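Side-chain contacts in putative S-adenosyl-L-methionine-dependent Methyltransferase (Methanococcus maripaludis, PDB 3DLC), which binds S-adenosylmethionine and is probably a methyltransferase of the Rossmann-like class, whose natural substrate is not established: residues 29-32 / 33-36; 75-78 / 79-82; 119-122 / 123-126. One frame throughout, in Å; residues are numbered along the deposited sequence. Where two conformers were deposited one is given.

Interaction 1: 29-32 / 33-36. With SAM (S-adenosylmethionine), chain C.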
loop_
_atom_site.group_PDB
_atom_site.type_symbol
_atom_site.label_atom_id
_atom_site.label_comp_id
_atom_site.label_asym_id
_atom_site.label_seq_id
_atom_site.Cartn_x
_atom_site.Cartn_y
_atom_site.Cartn_z
ATOM N N TYR A 29 -6.293 -6.834 7.041
ATOM C CA TYR A 29 -6.451 -5.394 6.841
ATOM C C TYR A 29 -6.712 -4.650 8.179
ATOM O O TYR A 29 -6.070 -3.637 8.421
ATOM C CB TYR A 29 -7.472 -5.090 5.749
ATOM C CG TYR A 29 -7.069 -5.710 4.438
ATOM C CD1 TYR A 29 -6.106 -5.134 3.648
ATOM C CD2 TYR A 29 -7.672 -6.868 3.978
ATOM C CE1 TYR A 29 -5.709 -5.715 2.452
ATOM C CE2 TYR A 29 -7.287 -7.458 2.784
ATOM C CZ TYR A 29 -6.335 -6.872 2.017
ATOM O OH TYR A 29 -5.997 -7.470 0.814
ATOM N N PRO A 30 -7.631 -5.145 9.024
ATOM C CA PRO A 30 -7.777 -4.482 10.314
ATOM C C PRO A 30 -6.514 -4.541 11.164
ATOM O O PRO A 30 -6.250 -3.626 11.933
ATOM C CB PRO A 30 -8.956 -5.189 10.973
ATOM C CG PRO A 30 -9.274 -6.314 10.112
ATOM C CD PRO A 30 -8.669 -6.151 8.788
ATOM N N ILE A 31 -5.750 -5.623 11.067
ATOM C CA ILE A 31 -4.516 -5.754 11.846
ATOM C C ILE A 31 -3.476 -4.729 11.359
ATOM O O ILE A 31 -2.828 -4.062 12.159
ATOM C CB ILE A 31 -3.948 -7.194 11.785
ATOM C CG1 ILE A 31 -4.912 -8.174 12.490
ATOM C CG2 ILE A 31 -2.542 -7.285 12.368
ATOM C CD1 ILE A 31 -5.059 -7.948 13.981
ATOM N N ILE A 32 -3.302 -4.629 10.051
ATOM C CA ILE A 32 -2.349 -3.684 9.510
ATOM C C ILE A 32 -2.787 -2.267 9.868
ATOM O O ILE A 32 -1.954 -1.421 10.254
ATOM C CB ILE A 32 -2.178 -3.869 8.005
ATOM C CG1 ILE A 32 -1.492 -5.229 7.723
ATOM C CG2 ILE A 32 -1.348 -2.726 7.414
ATOM C CD1 ILE A 32 -1.501 -5.660 6.253
ATOM N N ALA A 33 -4.070 -1.958 9.727
ATOM C CA ALA A 33 -4.568 -0.636 10.109
ATOM C C ALA A 33 -4.282 -0.320 11.565
ATOM O O ALA A 33 -3.836 0.764 11.918
ATOM C CB ALA A 33 -6.071 -0.531 9.799
ATOM N N GLU A 34 -4.519 -1.296 12.430
ATOM C CA GLU A 34 -4.250 -1.137 13.841
ATOM C C GLU A 34 -2.767 -0.928 14.084
ATOM O O GLU A 34 -2.367 -0.081 14.895
ATOM C CB GLU A 34 -4.766 -2.371 14.585
ATOM C CG GLU A 34 -4.468 -2.393 16.048
ATOM C CD GLU A 34 -5.073 -3.584 16.742
ATOM O OE1 GLU A 34 -4.913 -4.724 16.305
ATOM O OE2 GLU A 34 -5.737 -3.348 17.730
ATOM N N ASN A 35 -1.926 -1.681 13.382
ATOM C CA ASN A 35 -0.484 -1.528 13.512
ATOM C C ASN A 35 -0.070 -0.094 13.161
ATOM O O ASN A 35 0.768 0.508 13.861
ATOM C CB ASN A 35 0.280 -2.493 12.604
ATOM C CG ASN A 35 0.211 -3.923 13.065
ATOM O OD1 ASN A 35 -0.137 -4.190 14.221
ATOM N ND2 ASN A 35 0.589 -4.846 12.180
ATOM N N ILE A 36 -0.649 0.461 12.087
ATOM C CA ILE A 36 -0.306 1.791 11.625
ATOM C C ILE A 36 -0.757 2.842 12.647
ATOM O O ILE A 36 -0.003 3.777 12.994
ATOM C CB ILE A 36 -0.939 2.052 10.242
ATOM C CG1 ILE A 36 -0.284 1.152 9.190
ATOM C CG2 ILE A 36 -0.864 3.542 9.870
ATOM C CD1 ILE A 36 -1.129 1.037 7.911
HETATM N N SAM C . -3.428 -2.629 -1.660
HETATM C CA SAM C . -4.381 -3.704 -2.038
HETATM C C SAM C . -4.370 -4.791 -0.998
HETATM O O SAM C . -3.412 -4.864 -0.225
HETATM O OXT SAM C . -5.290 -5.600 -0.992
HETATM C CB SAM C . -4.068 -4.230 -3.426
HETATM C CG SAM C . -2.736 -4.889 -3.591
HETATM S SD SAM C . -2.549 -5.435 -5.300
HETATM C CE SAM C . -1.478 -6.796 -4.926
HETATM C "C5'" SAM C . -1.405 -4.165 -6.057
HETATM C "C4'" SAM C . -2.031 -2.856 -6.624
HETATM O "O4'" SAM C . -1.119 -1.766 -6.982
HETATM C "C3'" SAM C . -2.992 -3.083 -7.818
HETATM O "O3'" SAM C . -4.263 -2.643 -7.448
HETATM C "C2'" SAM C . -2.374 -2.230 -8.927
HETATM O "O2'" SAM C . -3.249 -1.744 -9.920
HETATM C "C1'" SAM C . -1.658 -1.126 -8.131
HETATM N N9 SAM C . -0.536 -0.497 -8.846
HETATM C C8 SAM C . 0.541 -1.143 -9.406
HETATM N N7 SAM C . 1.426 -0.249 -9.908
HETATM C C5 SAM C . 0.890 0.993 -9.686
HETATM C C6 SAM C . 1.314 2.285 -10.007
HETATM N N6 SAM C . 2.418 2.570 -10.721
HETATM N N1 SAM C . 0.546 3.310 -9.575
HETATM C C2 SAM C . -0.627 3.091 -8.892
HETATM N N3 SAM C . -1.113 1.848 -8.612
HETATM C C4 SAM C . -0.326 0.847 -9.002
#
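Helix 28-40 borders the methionine end of the S-adenosylmethionine pocket, and residues 29-32 and 33-36 are two successive turns of it, joined by i to i+4 contacts. Ile32 meets Ile36: CG2 of Ile32 lies 3.8 Å from CD1 of Ile36, the two branched chains crossing obliquely. Alongside, CG2 of Ile31 sits 4.0 Å from ND2 of Asn35, whose amide NH2 is bonded to the carbonyl of Gly151. The backbone ties are regular, from Ala33 N to Tyr29 O (2.9 Å) through to Ile36 N to Ile32 O (2.9 Å).

Tyr29 takes its phenol out of the helix to the cofactor. With CG set beside the backbone N (chi1 -59°), the ring reaches the carboxylate, and OH donates to OXT of S-adenosylmethionine at 2.7 Å. The other carboxylate oxygen, O, lies in the ring plane at the edge, 3.6 Å from CE1 of Tyr29. Leu57 of helix 56-64 and Arg118 of strand 112-118 pack on Ile32, and Leu114 and Val116 of that strand on Ile36. Ile32 and Ile36 thus pack the helix against the sheet and helix 56-64, while the phenol holds OXT with one short hydrogen bond and probably helps to place the methionine end.

Interaction 2: 75-78 / 79-82. With SAM (S-adenosylmethionine), chain C.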
loop_
_atom_site.group_PDB
_atom_site.type_symbol
_atom_site.label_atom_id
_atom_site.label_comp_id
_atom_site.label_asym_id
_atom_site.label_seq_id
_atom_site.Cartn_x
_atom_site.Cartn_y
_atom_site.Cartn_z
ATOM N N SER A 75 -5.225 1.334 -12.035
ATOM C CA SER A 75 -6.065 0.409 -12.777
ATOM C C SER A 75 -7.527 0.792 -12.673
ATOM O O SER A 75 -8.125 0.755 -11.580
ATOM C CB SER A 75 -5.874 -1.023 -12.277
ATOM O OG SER A 75 -6.914 -1.826 -12.797
ATOM N N LYS A 76 -8.120 1.179 -13.799
ATOM C CA LYS A 76 -9.544 1.491 -13.871
ATOM C C LYS A 76 -10.364 0.326 -13.339
ATOM O O LYS A 76 -11.393 0.505 -12.728
ATOM C CB LYS A 76 -9.951 1.744 -15.338
ATOM C CG LYS A 76 -11.423 1.994 -15.540
ATOM C CD LYS A 76 -11.859 3.213 -14.845
ATOM C CE LYS A 76 -13.300 3.581 -15.181
ATOM N NZ LYS A 76 -13.676 4.863 -14.529
ATOM N N HIS A 77 -9.934 -0.903 -13.630
ATOM C CA HIS A 77 -10.675 -2.101 -13.206
ATOM C C HIS A 77 -10.673 -2.272 -11.696
ATOM O O HIS A 77 -11.698 -2.607 -11.102
ATOM C CB HIS A 77 -10.112 -3.332 -13.870
ATOM C CG HIS A 77 -10.044 -3.167 -15.320
ATOM N ND1 HIS A 77 -11.183 -3.099 -16.076
ATOM C CD2 HIS A 77 -9.015 -2.883 -16.143
ATOM C CE1 HIS A 77 -10.854 -2.862 -17.335
ATOM N NE2 HIS A 77 -9.542 -2.711 -17.396
HETATM N N MSE A 78 -9.535 -1.990 -11.080
HETATM C CA MSE A 78 -9.454 -2.009 -9.619
HETATM C C MSE A 78 -10.371 -0.927 -9.063
HETATM O O MSE A 78 -11.079 -1.146 -8.091
HETATM C CB MSE A 78 -8.040 -1.726 -9.133
HETATM C CG MSE A 78 -7.048 -2.831 -9.334
HETATM SE SE MSE A 78 -7.575 -4.363 -8.213
HETATM C CE MSE A 78 -6.026 -5.310 -8.598
ATOM N N ASN A 79 -10.339 0.254 -9.667
ATOM C CA ASN A 79 -11.104 1.379 -9.136
ATOM C C ASN A 79 -12.604 1.165 -9.223
ATOM O O ASN A 79 -13.358 1.593 -8.349
ATOM C CB ASN A 79 -10.639 2.696 -9.747
ATOM C CG ASN A 79 -9.262 3.075 -9.262
ATOM O OD1 ASN A 79 -8.885 2.720 -8.139
ATOM N ND2 ASN A 79 -8.520 3.785 -10.070
ATOM N N GLU A 80 -13.041 0.472 -10.272
ATOM C CA GLU A 80 -14.471 0.159 -10.409
ATOM C C GLU A 80 -14.912 -0.742 -9.260
ATOM O O GLU A 80 -15.985 -0.546 -8.661
ATOM C CB GLU A 80 -14.772 -0.494 -11.760
ATOM C CG GLU A 80 -14.635 0.454 -12.951
ATOM C CD GLU A 80 -14.603 -0.240 -14.315
ATOM O OE1 GLU A 80 -14.602 -1.482 -14.381
ATOM O OE2 GLU A 80 -14.563 0.470 -15.338
ATOM N N ILE A 81 -14.102 -1.744 -8.945
ATOM C CA ILE A 81 -14.429 -2.649 -7.841
ATOM C C ILE A 81 -14.361 -1.888 -6.505
ATOM O O ILE A 81 -15.196 -2.081 -5.650
ATOM C CB ILE A 81 -13.511 -3.868 -7.815
ATOM C CG1 ILE A 81 -13.802 -4.757 -8.993
ATOM C CG2 ILE A 81 -13.642 -4.588 -6.487
ATOM C CD1 ILE A 81 -12.889 -5.979 -9.081
ATOM N N ALA A 82 -13.327 -1.071 -6.336
ATOM C CA ALA A 82 -13.150 -0.347 -5.071
ATOM C C ALA A 82 -14.357 0.563 -4.828
ATOM O O ALA A 82 -14.840 0.687 -3.712
ATOM C CB ALA A 82 -11.843 0.454 -5.073
HETATM N N SAM C . -3.428 -2.629 -1.660
HETATM C CA SAM C . -4.381 -3.704 -2.038
HETATM C C SAM C . -4.370 -4.791 -0.998
HETATM O O SAM C . -3.412 -4.864 -0.225
HETATM O OXT SAM C . -5.290 -5.600 -0.992
HETATM C CB SAM C . -4.068 -4.230 -3.426
HETATM C CG SAM C . -2.736 -4.889 -3.591
HETATM S SD SAM C . -2.549 -5.435 -5.300
HETATM C CE SAM C . -1.478 -6.796 -4.926
HETATM C "C5'" SAM C . -1.405 -4.165 -6.057
HETATM C "C4'" SAM C . -2.031 -2.856 -6.624
HETATM O "O4'" SAM C . -1.119 -1.766 -6.982
HETATM C "C3'" SAM C . -2.992 -3.083 -7.818
HETATM O "O3'" SAM C . -4.263 -2.643 -7.448
HETATM C "C2'" SAM C . -2.374 -2.230 -8.927
HETATM O "O2'" SAM C . -3.249 -1.744 -9.920
HETATM C "C1'" SAM C . -1.658 -1.126 -8.131
HETATM N N9 SAM C . -0.536 -0.497 -8.846
HETATM C C8 SAM C . 0.541 -1.143 -9.406
HETATM N N7 SAM C . 1.426 -0.249 -9.908
HETATM C C5 SAM C . 0.890 0.993 -9.686
HETATM C C6 SAM C . 1.314 2.285 -10.007
HETATM N N6 SAM C . 2.418 2.570 -10.721
HETATM N N1 SAM C . 0.546 3.310 -9.575
HETATM C C2 SAM C . -0.627 3.091 -8.892
HETATM N N3 SAM C . -1.113 1.848 -8.612
HETATM C C4 SAM C . -0.326 0.847 -9.002
#
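Residues 75-82 form the N-terminal end of helix 76-88, the helix of a beta-alpha-beta unit whose first strand, 66-73, leads to the cofactor ribose. Asn79 N bonds back to Ser75 O at 3.0 Å. Ser75 is the N-cap: its OG, anti to the backbone N (chi1 167°), accepts from Met78 N at 3.1 Å and is also bonded to Phe9 O. Lys76 and Glu80 cross at about a right angle. OE2 of Glu80 lies 3.4 Å from CE of Lys76 but 4.6 Å from NZ, too far for a salt bridge, though the opposite charges probably attract weakly.

Met78, present as selenomethionine, turns to the ligand: its first torsion (chi1 -73°) sets CG beside the backbone N, the bend at chi2 swings SE and CE along the ribose, and CG and CE both lie 3.4 Å from O3' of S-adenosylmethionine. Asn79 ND2 bridges Gln99 OE1 and Asp73 O; an alanine here would probably leave both oxygens without this shared donor and weaken the tie to strand 95-99. Ala14 of helix 11-22 packs against Met78 and Ile81, while Ile97 of strand 95-99 touches Asn79 and Ala82, leaving the helix start wedged between helix 11-22 and the sheet edge.

Interaction 3: 119-122 / 123-126. With SAM (S-adenosylmethionine), chain C.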
loop_
_atom_site.group_PDB
_atom_site.type_symbol
_atom_site.label_atom_id
_atom_site.label_comp_id
_atom_site.label_asym_id
_atom_site.label_seq_id
_atom_site.Cartn_x
_atom_site.Cartn_y
_atom_site.Cartn_z
ATOM N N GLY A 119 1.409 -4.124 -0.898
ATOM C CA GLY A 119 1.444 -4.972 -2.068
ATOM C C GLY A 119 1.564 -4.332 -3.420
ATOM O O GLY A 119 1.227 -4.990 -4.402
ATOM N N SER A 120 1.897 -3.040 -3.475
ATOM C CA SER A 120 2.095 -2.307 -4.712
ATOM C C SER A 120 3.553 -2.007 -5.064
ATOM O O SER A 120 3.936 -2.113 -6.230
ATOM C CB SER A 120 1.254 -1.031 -4.597
ATOM O OG SER A 120 1.048 -0.404 -5.847
ATOM N N VAL A 121 4.357 -1.665 -4.057
ATOM C CA VAL A 121 5.720 -1.233 -4.290
ATOM C C VAL A 121 6.550 -2.243 -5.058
ATOM O O VAL A 121 7.454 -1.866 -5.784
ATOM C CB VAL A 121 6.412 -0.833 -2.948
ATOM C CG1 VAL A 121 6.587 -2.033 -2.027
ATOM C CG2 VAL A 121 7.743 -0.131 -3.200
ATOM N N PHE A 122 6.238 -3.527 -4.888
ATOM C CA PHE A 122 6.993 -4.614 -5.506
ATOM C C PHE A 122 6.809 -4.663 -7.011
ATOM O O PHE A 122 7.575 -5.320 -7.701
ATOM C CB PHE A 122 6.606 -5.949 -4.859
ATOM C CG PHE A 122 6.726 -5.933 -3.370
ATOM C CD1 PHE A 122 7.926 -5.730 -2.738
ATOM C CD2 PHE A 122 5.610 -6.043 -2.598
ATOM C CE1 PHE A 122 8.003 -5.680 -1.369
ATOM C CE2 PHE A 122 5.679 -5.982 -1.216
ATOM C CZ PHE A 122 6.869 -5.813 -0.611
ATOM N N PHE A 123 5.825 -3.933 -7.517
ATOM C CA PHE A 123 5.536 -3.890 -8.954
ATOM C C PHE A 123 6.011 -2.608 -9.637
ATOM O O PHE A 123 6.107 -2.574 -10.864
ATOM C CB PHE A 123 4.020 -4.020 -9.212
ATOM C CG PHE A 123 3.434 -5.318 -8.742
ATOM C CD1 PHE A 123 3.689 -6.504 -9.402
ATOM C CD2 PHE A 123 2.595 -5.359 -7.652
ATOM C CE1 PHE A 123 3.071 -7.702 -8.951
ATOM C CE2 PHE A 123 2.007 -6.513 -7.235
ATOM C CZ PHE A 123 2.279 -7.687 -7.856
ATOM N N TRP A 124 6.296 -1.554 -8.897
ATOM C CA TRP A 124 6.564 -0.267 -9.531
ATOM C C TRP A 124 7.786 -0.244 -10.395
ATOM O O TRP A 124 8.826 -0.712 -9.991
ATOM C CB TRP A 124 6.686 0.889 -8.514
ATOM C CG TRP A 124 5.493 1.064 -7.654
ATOM C CD1 TRP A 124 4.211 0.628 -7.896
ATOM C CD2 TRP A 124 5.447 1.741 -6.394
ATOM N NE1 TRP A 124 3.387 0.977 -6.856
ATOM C CE2 TRP A 124 4.132 1.625 -5.904
ATOM C CE3 TRP A 124 6.386 2.414 -5.621
ATOM C CZ2 TRP A 124 3.752 2.175 -4.687
ATOM C CZ3 TRP A 124 6.009 2.927 -4.399
ATOM C CH2 TRP A 124 4.705 2.801 -3.945
ATOM N N GLU A 125 7.623 0.327 -11.584
ATOM C CA GLU A 125 8.736 0.590 -12.490
ATOM C C GLU A 125 9.407 1.871 -11.911
ATOM O O GLU A 125 8.835 2.503 -11.066
ATOM C CB GLU A 125 8.175 0.829 -13.921
ATOM C CG GLU A 125 7.445 -0.393 -14.502
ATOM C CD GLU A 125 6.649 -0.117 -15.794
ATOM O OE1 GLU A 125 6.614 1.041 -16.280
ATOM O OE2 GLU A 125 6.039 -1.081 -16.315
ATOM N N ASP A 126 10.597 2.262 -12.304
ATOM C CA ASP A 126 11.101 3.561 -11.810
ATOM C C ASP A 126 10.779 4.019 -10.367
ATOM O O ASP A 126 10.129 5.044 -10.104
ATOM C CB ASP A 126 10.689 4.654 -12.786
ATOM C CG ASP A 126 11.564 5.879 -12.653
ATOM O OD1 ASP A 126 12.498 5.866 -11.808
ATOM O OD2 ASP A 126 11.281 6.864 -13.356
HETATM N N SAM C . -3.428 -2.629 -1.660
HETATM C CA SAM C . -4.381 -3.704 -2.038
HETATM C C SAM C . -4.370 -4.791 -0.998
HETATM O O SAM C . -3.412 -4.864 -0.225
HETATM O OXT SAM C . -5.290 -5.600 -0.992
HETATM C CB SAM C . -4.068 -4.230 -3.426
HETATM C CG SAM C . -2.736 -4.889 -3.591
HETATM S SD SAM C . -2.549 -5.435 -5.300
HETATM C CE SAM C . -1.478 -6.796 -4.926
HETATM C "C5'" SAM C . -1.405 -4.165 -6.057
HETATM C "C4'" SAM C . -2.031 -2.856 -6.624
HETATM O "O4'" SAM C . -1.119 -1.766 -6.982
HETATM C "C3'" SAM C . -2.992 -3.083 -7.818
HETATM O "O3'" SAM C . -4.263 -2.643 -7.448
HETATM C "C2'" SAM C . -2.374 -2.230 -8.927
HETATM O "O2'" SAM C . -3.249 -1.744 -9.920
HETATM C "C1'" SAM C . -1.658 -1.126 -8.131
HETATM N N9 SAM C . -0.536 -0.497 -8.846
HETATM C C8 SAM C . 0.541 -1.143 -9.406
HETATM N N7 SAM C . 1.426 -0.249 -9.908
HETATM C C5 SAM C . 0.890 0.993 -9.686
HETATM C C6 SAM C . 1.314 2.285 -10.007
HETATM N N6 SAM C . 2.418 2.570 -10.721
HETATM N N1 SAM C . 0.546 3.310 -9.575
HETATM C C2 SAM C . -0.627 3.091 -8.892
HETATM N N3 SAM C . -1.113 1.848 -8.612
HETATM C C4 SAM C . -0.326 0.847 -9.002
HETATM O O HOH W 1 9.396 -2.305 -7.798
#
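This is a tight loop contact on the cofactor, in the turn that follows strand 112-118 and leads to helix 127-137. Ser120 and Trp124 are its centre. The indole NE1 donates to OG of Ser120 at 2.9 Å, with OG tilted 23° out of the ring plane, and that same OG donates to the ribose ring oxygen O4' of S-adenosylmethionine at 2.8 Å. OG accepts one hydrogen bond, from the indole, and donates one, to the ribose; Trp124, itself at the adenine, also helps to hold the serine hydroxyl in this orientation. OG of Ser120 lies anti to the backbone N (chi1 -163°), which directs it to the ribose.

Val121 lies over one face of the indole: its CA stands 3.7 Å from the centroid of the six-membered ring, 14° off the normal, a CH-pi contact, and its CG2 meets CZ3 at 3.7 Å. N7 of the adenine approaches the indole at its edge, 3.5 Å from CD1 of Trp124. Phe123 N bonds to Ser120 O at 2.9 Å, closing the turn, and a water donates to both Val121 O and Trp124 O. The ring of Phe123 has Gly119 O and the methyl CE of S-adenosylmethionine at its edge. The positive phi of Gly119 favours glycine, and a CB there would probably come close to CG of the ligand.

Phe131 of helix 127-137, Phe186 of helix 180-193 and Ile146 of strand 142-148 close around Val121, while Ala130 and Ile134 of helix 127-137 pack against Trp124.

Overall arrangement
All three contacts are local and partly buried, and each touches a different portion of one S-adenosylmethionine. Interaction 1 serves the carboxylate and interaction 2 the ribose hydroxyls, whereas interaction 3 spans from the ribose ring oxygen to the adenine and the methyl group. No two touch directly; their nearest atoms are about 8 to 10 Å apart. Interactions 1 and 2 are helical, held by i to i+4 backbone bonds, one of them weak in interaction 2, which also has charged residues on an exposed side. Interaction 3 has no regular structure and relies on aromatic packing and a shared hydroxyl. Strand 112-118, on which the helix of interaction 1 packs, leads into the loop of interaction 3.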